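Local coordinates for glycosyl hydrolase family 2, TIM barrel domain protein (Faecalibacterium prausnitzii A2-165, PDB 6ED2) that probably hydrolyses beta-D-glucuronides as a gut bacterial beta-glucuronidase of glycosyl hydrolase family 2, including glucuronide conjugates of drugs, at residues A[538-543]-A[555-560]; A[514-519]-A[568-573]. All coordinates share one frame; numbering follows the deposited sequence.

How the contacts relate
Both contacts lie on the outer layer of the TIM barrel and share helix 554-570, contact 1 near its start and contact 2 at its end, their centres about 22 Å apart and nearest atoms about 6 Å. Contact 1 is nested in the chain loop that contact 2 closes. All the residues touching in contact 1 are buried, and the chemistry is largely polar: a threonine bonds directly to a helix glutamine, and an asparagine joins it through a water, close to other subunits. Contact 2 joins two neighbouring helices through aromatic rings and a methionine; it is buried on the barrel side, runs out to an exposed histidine, and is touched by no other chain.

Contact 1 of 2, residues A[538-543]-A[555-560]; sequences TDNLSG and EYQNEY
Thr538 leads the loop that follows strand 531-535 of the TIM barrel back onto helix 554-570, the helix that this same loop goes on to enter, so the contact folds a beta-alpha connection against its own helix. Along the helix, Glu555 turns elsewhere, to Tyr613 of a second subunit, which places this end of the helix near a subunit interface. Tyr556, the next residue, has its CE2 edge 4.0 Å from Thr538 CG2, near the ring plane, while its hydroxyl bonds to Gly499 O and Gly505 N.

Gln557 carries the polar part. Its chain bends at chi2 (78°) and brings OE1 beside Thr538, whose OG1 donates to it at 2.6 Å. The hydroxyl approaches from above the carbonyl plane of the amide, not along a lone pair. Thr538 N adds a weak second bond to the same OE1 at 3.1 Å, so one buried oxygen takes two donors from a single loop residue. Asn540 lies beside Gln557, their amide planes 36° apart. Asn540 ND2 gives one hydrogen bond to Thr538 O, 3.0 Å away and in its own amide plane, and another to a water, also at 3.0 Å, to which Gln557 NE2 donates weakly.

Three residues on, Tyr560 turns a face to the loop, and its hydroxyl reaches on to Gly537 N. The methyl that meets Tyr556 at its edge meets this second tyrosine at its face: Thr538 CG2 sits over the Tyr560 ring 3.7 Å from the centroid, a CH-pi contact 18° off the normal.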
loop_
_atom_site.group_PDB
_atom_site.type_symbol
_atom_site.label_atom_id
_atom_site.label_comp_id
_atom_site.label_asym_id
_atom_site.label_seq_id
_atom_site.Cartn_x
_atom_site.Cartn_y
_atom_site.Cartn_z
ATOM N N THR A 538 -17.760 -3.714 -6.162
ATOM C CA THR A 538 -16.909 -4.743 -5.590
ATOM C C THR A 538 -15.916 -4.072 -4.661
ATOM O O THR A 538 -15.504 -2.930 -4.886
ATOM C CB THR A 538 -16.124 -5.560 -6.649
ATOM O OG1 THR A 538 -15.076 -4.761 -7.221
ATOM C CG2 THR A 538 -17.031 -6.084 -7.744
ATOM N N ASP A 539 -15.536 -4.793 -3.616
ATOM C CA ASP A 539 -14.456 -4.322 -2.777
ATOM C C ASP A 539 -13.176 -4.358 -3.600
ATOM O O ASP A 539 -12.897 -5.343 -4.293
ATOM C CB ASP A 539 -14.325 -5.196 -1.529
ATOM C CG ASP A 539 -15.463 -4.996 -0.550
ATOM O OD1 ASP A 539 -15.306 -4.232 0.426
ATOM O OD2 ASP A 539 -16.520 -5.622 -0.742
ATOM N N ASN A 540 -12.412 -3.276 -3.554
ATOM C CA ASN A 540 -11.108 -3.282 -4.202
ATOM C C ASN A 540 -10.232 -2.259 -3.499
ATOM O O ASN A 540 -10.685 -1.143 -3.219
ATOM C CB ASN A 540 -11.235 -3.002 -5.712
ATOM C CG ASN A 540 -11.771 -1.605 -6.019
ATOM O OD1 ASN A 540 -11.010 -0.707 -6.396
ATOM N ND2 ASN A 540 -13.080 -1.422 -5.875
ATOM N N LEU A 541 -9.008 -2.663 -3.166
ATOM C CA LEU A 541 -8.054 -1.779 -2.506
ATOM C C LEU A 541 -7.335 -0.901 -3.514
ATOM O O LEU A 541 -6.928 -1.366 -4.584
ATOM C CB LEU A 541 -7.013 -2.585 -1.732
ATOM C CG LEU A 541 -7.583 -3.561 -0.709
ATOM C CD1 LEU A 541 -6.467 -4.441 -0.179
ATOM C CD2 LEU A 541 -8.257 -2.782 0.403
ATOM N N SER A 542 -7.171 0.369 -3.158
ATOM C CA SER A 542 -6.311 1.269 -3.914
ATOM C C SER A 542 -4.946 0.616 -4.125
ATOM O O SER A 542 -4.304 0.167 -3.167
ATOM C CB SER A 542 -6.182 2.596 -3.151
ATOM O OG SER A 542 -5.999 3.696 -4.029
ATOM N N GLY A 543 -4.537 0.492 -5.386
ATOM C CA GLY A 543 -3.233 -0.037 -5.722
ATOM C C GLY A 543 -3.157 -1.528 -5.959
ATOM O O GLY A 543 -2.090 -2.022 -6.366
ATOM N N GLU A 555 -8.529 -4.164 -11.620
ATOM C CA GLU A 555 -8.957 -4.760 -12.877
ATOM C C GLU A 555 -10.318 -5.424 -12.738
ATOM O O GLU A 555 -11.189 -5.263 -13.599
ATOM C CB GLU A 555 -7.928 -5.786 -13.347
ATOM C CG GLU A 555 -6.722 -5.170 -14.034
ATOM C CD GLU A 555 -5.751 -4.528 -13.049
ATOM O OE1 GLU A 555 -5.871 -4.776 -11.815
ATOM O OE2 GLU A 555 -4.859 -3.785 -13.526
ATOM N N TYR A 556 -10.499 -6.215 -11.677
ATOM C CA TYR A 556 -11.770 -6.887 -11.486
ATOM C C TYR A 556 -12.893 -5.865 -11.368
ATOM O O TYR A 556 -13.920 -5.978 -12.047
ATOM C CB TYR A 556 -11.719 -7.798 -10.252
ATOM C CG TYR A 556 -12.913 -8.723 -10.212
ATOM C CD1 TYR A 556 -12.927 -9.901 -10.958
ATOM C CD2 TYR A 556 -14.061 -8.382 -9.494
ATOM C CE1 TYR A 556 -14.029 -10.731 -10.959
ATOM C CE2 TYR A 556 -15.162 -9.203 -9.484
ATOM C CZ TYR A 556 -15.147 -10.379 -10.219
ATOM O OH TYR A 556 -16.251 -11.200 -10.226
ATOM N N GLN A 557 -12.703 -4.845 -10.529
ATOM C CA GLN A 557 -13.731 -3.817 -10.369
ATOM C C GLN A 557 -14.100 -3.204 -11.713
ATOM O O GLN A 557 -15.288 -3.100 -12.052
ATOM C CB GLN A 557 -13.261 -2.744 -9.379
ATOM C CG GLN A 557 -14.105 -1.467 -9.370
ATOM C CD GLN A 557 -15.413 -1.610 -8.595
ATOM O OE1 GLN A 557 -15.985 -2.699 -8.513
ATOM N NE2 GLN A 557 -15.886 -0.507 -8.013
ATOM N N ASN A 558 -13.096 -2.834 -12.519
ATOM C CA ASN A 558 -13.395 -2.268 -13.835
ATOM C C ASN A 558 -14.124 -3.270 -14.729
ATOM O O ASN A 558 -15.033 -2.890 -15.482
ATOM C CB ASN A 558 -12.114 -1.781 -14.516
ATOM C CG ASN A 558 -11.752 -0.325 -14.138
ATOM O OD1 ASN A 558 -12.276 0.253 -13.167
ATOM N ND2 ASN A 558 -10.848 0.268 -14.914
ATOM N N GLU A 559 -13.732 -4.553 -14.674
ATOM C CA GLU A 559 -14.388 -5.573 -15.492
ATOM C C GLU A 559 -15.825 -5.774 -15.046
ATOM O O GLU A 559 -16.735 -5.879 -15.877
ATOM C CB GLU A 559 -13.620 -6.901 -15.417
ATOM C CG GLU A 559 -12.361 -6.926 -16.264
ATOM C CD GLU A 559 -11.299 -7.889 -15.745
ATOM O OE1 GLU A 559 -11.647 -8.837 -15.002
ATOM O OE2 GLU A 559 -10.102 -7.663 -16.054
ATOM N N TYR A 560 -16.038 -5.814 -13.732
ATOM C CA TYR A 560 -17.379 -5.977 -13.183
ATOM C C TYR A 560 -18.261 -4.797 -13.558
ATOM O O TYR A 560 -19.423 -4.980 -13.946
ATOM C CB TYR A 560 -17.277 -6.140 -11.665
ATOM C CG TYR A 560 -18.547 -5.895 -10.903
ATOM C CD1 TYR A 560 -19.324 -6.969 -10.455
ATOM C CD2 TYR A 560 -18.970 -4.596 -10.600
ATOM C CE1 TYR A 560 -20.484 -6.761 -9.741
ATOM C CE2 TYR A 560 -20.155 -4.374 -9.896
ATOM C CZ TYR A 560 -20.906 -5.467 -9.468
ATOM O OH TYR A 560 -22.069 -5.277 -8.754
HETATM O O HOH W 1 -13.745 1.371 -6.832
#

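Contact 2 of 2, residues A[514-519]-A[568-573]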
loop_
_atom_site.group_PDB
_atom_site.type_symbol
_atom_site.label_atom_id
_atom_site.label_comp_id
_atom_site.label_asym_id
_atom_site.label_seq_id
_atom_site.Cartn_x
_atom_site.Cartn_y
_atom_site.Cartn_z
ATOM N N ALA A 514 -27.223 -14.711 -15.348
ATOM C CA ALA A 514 -28.160 -14.719 -14.231
ATOM C C ALA A 514 -28.768 -13.338 -14.038
ATOM O O ALA A 514 -29.942 -13.207 -13.680
ATOM C CB ALA A 514 -27.461 -15.184 -12.948
ATOM N N PHE A 515 -27.974 -12.298 -14.264
ATOM C CA PHE A 515 -28.449 -10.934 -14.088
ATOM C C PHE A 515 -29.514 -10.605 -15.134
ATOM O O PHE A 515 -30.605 -10.140 -14.792
ATOM C CB PHE A 515 -27.238 -9.999 -14.162
ATOM C CG PHE A 515 -27.464 -8.600 -13.650
ATOM C CD1 PHE A 515 -28.698 -8.169 -13.199
ATOM C CD2 PHE A 515 -26.399 -7.694 -13.641
ATOM C CE1 PHE A 515 -28.877 -6.850 -12.756
ATOM C CE2 PHE A 515 -26.568 -6.389 -13.194
ATOM C CZ PHE A 515 -27.816 -5.962 -12.761
ATOM N N HIS A 516 -29.221 -10.880 -16.410
ATOM C CA HIS A 516 -30.215 -10.727 -17.471
ATOM C C HIS A 516 -31.471 -11.532 -17.178
ATOM O O HIS A 516 -32.586 -11.080 -17.463
ATOM C CB HIS A 516 -29.632 -11.170 -18.803
ATOM C CG HIS A 516 -28.880 -10.097 -19.512
ATOM N ND1 HIS A 516 -29.482 -8.940 -19.962
ATOM C CD2 HIS A 516 -27.575 -10.002 -19.855
ATOM C CE1 HIS A 516 -28.579 -8.183 -20.560
ATOM N NE2 HIS A 516 -27.414 -8.805 -20.511
ATOM N N HIS A 517 -31.311 -12.729 -16.616
ATOM C CA HIS A 517 -32.472 -13.540 -16.280
ATOM C C HIS A 517 -33.383 -12.806 -15.301
ATOM O O HIS A 517 -34.589 -12.690 -15.534
ATOM C CB HIS A 517 -32.030 -14.891 -15.711
ATOM C CG HIS A 517 -33.173 -15.775 -15.317
ATOM N ND1 HIS A 517 -33.945 -16.457 -16.238
ATOM C CD2 HIS A 517 -33.699 -16.061 -14.103
ATOM C CE1 HIS A 517 -34.878 -17.143 -15.605
ATOM N NE2 HIS A 517 -34.752 -16.919 -14.308
ATOM N N GLU A 518 -32.822 -12.271 -14.211
ATOM C CA GLU A 518 -33.661 -11.552 -13.249
ATOM C C GLU A 518 -34.243 -10.280 -13.854
ATOM O O GLU A 518 -35.400 -9.936 -13.590
ATOM C CB GLU A 518 -32.882 -11.216 -11.969
ATOM C CG GLU A 518 -33.814 -10.774 -10.821
ATOM C CD GLU A 518 -33.096 -10.186 -9.599
ATOM O OE1 GLU A 518 -31.911 -10.516 -9.377
ATOM O OE2 GLU A 518 -33.735 -9.406 -8.845
ATOM N N MET A 519 -33.464 -9.562 -14.664
ATOM C CA MET A 519 -33.984 -8.335 -15.251
ATOM C C MET A 519 -35.174 -8.614 -16.162
ATOM O O MET A 519 -36.102 -7.795 -16.232
ATOM C CB MET A 519 -32.883 -7.598 -16.020
ATOM C CG MET A 519 -31.769 -7.057 -15.125
ATOM S SD MET A 519 -32.408 -6.187 -13.669
ATOM C CE MET A 519 -32.968 -4.683 -14.432
ATOM N N PHE A 568 -27.253 -2.865 -17.524
ATOM C CA PHE A 568 -28.076 -1.665 -17.338
ATOM C C PHE A 568 -28.525 -1.128 -18.680
ATOM O O PHE A 568 -29.707 -0.835 -18.896
ATOM C CB PHE A 568 -27.310 -0.531 -16.625
ATOM C CG PHE A 568 -26.969 -0.775 -15.168
ATOM C CD1 PHE A 568 -27.260 -1.971 -14.531
ATOM C CD2 PHE A 568 -26.312 0.220 -14.449
ATOM C CE1 PHE A 568 -26.932 -2.167 -13.205
ATOM C CE2 PHE A 568 -25.966 0.034 -13.117
ATOM C CZ PHE A 568 -26.274 -1.162 -12.488
ATOM N N ASP A 569 -27.564 -0.960 -19.590
ATOM C CA ASP A 569 -27.804 -0.251 -20.836
ATOM C C ASP A 569 -28.711 -1.038 -21.771
ATOM O O ASP A 569 -29.280 -0.459 -22.700
ATOM C CB ASP A 569 -26.465 0.074 -21.505
ATOM C CG ASP A 569 -25.663 1.139 -20.726
ATOM O OD1 ASP A 569 -26.267 1.803 -19.846
ATOM O OD2 ASP A 569 -24.444 1.321 -21.002
ATOM N N HIS A 570 -28.874 -2.333 -21.522
ATOM C CA HIS A 570 -29.721 -3.172 -22.355
ATOM C C HIS A 570 -31.214 -2.876 -22.193
ATOM O O HIS A 570 -31.974 -3.141 -23.125
ATOM C CB HIS A 570 -29.451 -4.641 -22.030
ATOM C CG HIS A 570 -30.130 -5.593 -22.958
ATOM N ND1 HIS A 570 -29.799 -5.695 -24.291
ATOM C CD2 HIS A 570 -31.140 -6.473 -22.751
ATOM C CE1 HIS A 570 -30.567 -6.607 -24.863
ATOM N NE2 HIS A 570 -31.389 -7.094 -23.950
ATOM N N TYR A 571 -31.652 -2.332 -21.054
ATOM C CA TYR A 571 -33.073 -2.264 -20.704
ATOM C C TYR A 571 -33.549 -0.817 -20.670
ATOM O O TYR A 571 -33.012 -0.003 -19.912
ATOM C CB TYR A 571 -33.326 -2.938 -19.352
ATOM C CG TYR A 571 -33.015 -4.414 -19.352
ATOM C CD1 TYR A 571 -33.983 -5.349 -19.730
ATOM C CD2 TYR A 571 -31.749 -4.883 -18.996
ATOM C CE1 TYR A 571 -33.699 -6.708 -19.745
ATOM C CE2 TYR A 571 -31.455 -6.245 -19.005
ATOM C CZ TYR A 571 -32.436 -7.151 -19.381
ATOM O OH TYR A 571 -32.158 -8.502 -19.388
ATOM N N ASP A 572 -34.577 -0.504 -21.462
ATOM C CA ASP A 572 -35.059 0.869 -21.571
ATOM C C ASP A 572 -35.636 1.386 -20.255
ATOM O O ASP A 572 -35.700 2.603 -20.050
ATOM C CB ASP A 572 -36.108 0.982 -22.700
ATOM C CG ASP A 572 -37.534 0.529 -22.261
ATOM O OD1 ASP A 572 -37.707 -0.623 -21.769
ATOM O OD2 ASP A 572 -38.496 1.333 -22.412
ATOM N N PHE A 573 -36.046 0.493 -19.358
ATOM C CA PHE A 573 -36.655 0.931 -18.112
ATOM C C PHE A 573 -35.633 1.272 -17.031
ATOM O O PHE A 573 -36.017 1.855 -16.010
ATOM C CB PHE A 573 -37.637 -0.125 -17.589
ATOM C CG PHE A 573 -37.048 -1.514 -17.438
ATOM C CD1 PHE A 573 -36.247 -1.842 -16.349
ATOM C CD2 PHE A 573 -37.324 -2.503 -18.377
ATOM C CE1 PHE A 573 -35.725 -3.115 -16.194
ATOM C CE2 PHE A 573 -36.797 -3.780 -18.236
ATOM C CZ PHE A 573 -36.001 -4.091 -17.142
#
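Two neighbouring helices of the TIM barrel's outer layer meet here: helix 508-525 packs against the last turn of helix 554-570 and the short connection into strand 574-580. Tyr571, in the connection that follows the helix, reaches across between His516 and Met519. Its OH lies in the plane of the His516 ring and forms a nearly straight hydrogen bond with ND1, 2.8 Å long at 169°; either partner could be the donor. Asp520 OD1 also bonds this hydroxyl, which is thus gripped from two residues of the facing helix.

The Tyr571 ring is sandwiched. Met519 CB stands over one face, 3.8 Å from the centroid in a CH-pi contact, and His570 CD2 lies against the opposite face. With chi1 at -86°, His516 has its ring beside its own backbone N, from where its edge points toward the face of His570 in an offset edge-to-face pair, centroids 5.2 Å apart and planes at 89°. A leucine in place of Tyr571 would probably leave His516 ND1 and Asp520 OD1 without their shared partner and free the imidazole to turn.

Deeper down the contact is apolar. The Met519 chain, bent at chi2 and chi3, brings its CE to the edge of Phe573 at CE1, 3.6 Å away, and Phe515 CZ meets Phe568 CE1 edge to edge at 3.9 Å. Below them lies the barrel wall: Phe568 stacks on Phe533 of strand 531-535, Met519 rests on Leu531 and Phe533 of that strand and on Val574 of strand 574-580, and Val567 of helix 554-570 packs against Phe515, His516 and Met519.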